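Local coordinates for protein prepilin (Salmonella typhi, PDB 3FHV) that forms the structural subunit of a type IVb pilus and interacts with the cystic fibrosis transmembrane conductance regulator (CFTR), probably serving in adhesion to host cells, at residues Gly23-Val28 with Ala37-Thr42. Sequence-based numbering, arbitrary orientation.
Sequences GMMKGV and AKMTDT
Met24 meets Thr42 most closely where its SD lies 3.8 Å from the methyl CG2 of Thr42. The Met24 chain runs straight out from its helix, CG anti to the backbone N (chi1 177°) and chi2 likewise anti, which carries SD out to that methyl; the two side chains meet at about a right angle. A bend at chi3 (87°) then turns CE of Met24 toward Met39, 4.5 Å from Met39 O. Thr42 is set in its rotation by its own hydroxyl: OG1 bonds back to Lys38 O at 2.9 Å with the donor tilted 32° from the carbonyl plane, and with OG1 turned that way CG2 faces Met24. Thr42 N reaches Lys38 O from the other face of its plane. Met25, next along, folds at both chi2 and chi3, and its SD comes within 3.7 Å of Met39 CE. Met39 stays extended beyond CG, covering about half of the 10.1 Å between the CA atoms of Met25 and Met39. A type I turn from Met25 to Val28, closed by Val28 N to Met25 O, follows. Phe33, from the connecting loop, touches all four side chains, while Met39 also rests on Val75 and Pro77. The arrangement is consistent with the type IV pilin fold, in which the long N-terminal helix packs on the antiparallel sheet; helix 36-45 lies in the connection from it to the first strand.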
loop_
_atom_site.group_PDB
_atom_site.type_symbol
_atom_site.label_atom_id
_atom_site.label_comp_id
_atom_site.label_asym_id
_atom_site.label_seq_id
_atom_site.Cartn_x
_atom_site.Cartn_y
_atom_site.Cartn_z
ATOM N N GLY A 23 -7.097 3.687 8.073
ATOM C CA GLY A 23 -6.817 2.513 8.888
ATOM C C GLY A 23 -6.179 2.895 10.214
ATOM O O GLY A 23 -6.556 2.382 11.270
ATOM N N MET A 24 -5.210 3.804 10.164
ATOM C CA MET A 24 -4.528 4.259 11.370
ATOM C C MET A 24 -5.463 5.020 12.308
ATOM O O MET A 24 -5.418 4.829 13.519
ATOM C CB MET A 24 -3.342 5.158 11.009
ATOM C CG MET A 24 -2.611 5.733 12.213
ATOM S SD MET A 24 -1.193 6.764 11.773
ATOM C CE MET A 24 -1.951 8.325 11.570
ATOM N N MET A 25 -6.307 5.881 11.751
ATOM C CA MET A 25 -7.218 6.669 12.575
ATOM C C MET A 25 -8.270 5.839 13.301
ATOM O O MET A 25 -8.748 6.230 14.367
ATOM C CB MET A 25 -7.888 7.760 11.732
ATOM C CG MET A 25 -6.934 8.858 11.280
ATOM S SD MET A 25 -6.140 9.714 12.665
ATOM C CE MET A 25 -4.759 8.688 12.952
ATOM N N LYS A 26 -8.631 4.695 12.735
ATOM C CA LYS A 26 -9.620 3.832 13.373
ATOM C C LYS A 26 -9.102 3.337 14.722
ATOM O O LYS A 26 -9.881 2.924 15.582
ATOM C CB LYS A 26 -9.945 2.634 12.476
ATOM C CG LYS A 26 -10.734 3.000 11.239
ATOM C CD LYS A 26 -11.124 1.769 10.441
ATOM C CE LYS A 26 -11.970 2.154 9.236
ATOM N NZ LYS A 26 -12.308 0.977 8.395
ATOM N N GLY A 27 -7.786 3.388 14.900
ATOM C CA GLY A 27 -7.187 2.935 16.142
ATOM C C GLY A 27 -6.931 4.027 17.165
ATOM O O GLY A 27 -6.525 3.734 18.289
ATOM N N VAL A 28 -7.155 5.281 16.791
ATOM C CA VAL A 28 -6.935 6.383 17.719
ATOM C C VAL A 28 -8.227 6.755 18.433
ATOM O O VAL A 28 -9.272 6.924 17.808
ATOM C CB VAL A 28 -6.371 7.638 17.004
ATOM C CG1 VAL A 28 -5.098 7.277 16.259
ATOM C CG2 VAL A 28 -7.399 8.220 16.055
ATOM N N ALA A 37 2.415 18.253 10.548
ATOM C CA ALA A 37 3.786 17.786 10.713
ATOM C C ALA A 37 3.843 16.498 11.523
ATOM O O ALA A 37 4.548 15.559 11.154
ATOM C CB ALA A 37 4.626 18.859 11.384
ATOM N N LYS A 38 3.093 16.448 12.622
ATOM C CA LYS A 38 3.088 15.267 13.484
ATOM C C LYS A 38 2.329 14.094 12.890
ATOM O O LYS A 38 2.769 12.950 12.964
ATOM C CB LYS A 38 2.487 15.607 14.849
ATOM C CG LYS A 38 2.425 14.427 15.805
ATOM C CD LYS A 38 3.824 13.895 16.092
ATOM C CE LYS A 38 3.810 12.786 17.136
ATOM N NZ LYS A 38 5.197 12.316 17.402
ATOM N N MET A 39 1.172 14.379 12.311
ATOM C CA MET A 39 0.353 13.334 11.711
ATOM C C MET A 39 1.076 12.694 10.527
ATOM O O MET A 39 1.025 11.469 10.341
ATOM C CB MET A 39 -0.987 13.925 11.256
ATOM C CG MET A 39 -1.947 12.913 10.649
ATOM S SD MET A 39 -3.586 13.620 10.399
ATOM C CE MET A 39 -4.570 12.121 10.307
ATOM N N THR A 40 1.750 13.529 9.739
ATOM C CA THR A 40 2.476 13.051 8.567
ATOM C C THR A 40 3.689 12.219 8.995
ATOM O O THR A 40 3.970 11.181 8.406
ATOM C CB THR A 40 2.910 14.233 7.670
ATOM O OG1 THR A 40 1.744 14.902 7.165
ATOM C CG2 THR A 40 3.746 13.743 6.485
ATOM N N ASP A 41 4.393 12.657 10.033
ATOM C CA ASP A 41 5.553 11.902 10.508
ATOM C C ASP A 41 5.129 10.520 11.022
ATOM O O ASP A 41 5.795 9.521 10.749
ATOM C CB ASP A 41 6.277 12.652 11.628
ATOM C CG ASP A 41 7.360 11.809 12.269
ATOM O OD1 ASP A 41 8.468 11.719 11.700
ATOM O OD2 ASP A 41 7.088 11.209 13.331
ATOM N N THR A 42 4.019 10.468 11.761
ATOM C CA THR A 42 3.508 9.208 12.294
ATOM C C THR A 42 3.187 8.237 11.155
ATOM O O THR A 42 3.526 7.051 11.222
ATOM C CB THR A 42 2.230 9.426 13.144
ATOM O OG1 THR A 42 2.498 10.376 14.187
ATOM C CG2 THR A 42 1.773 8.119 13.766
#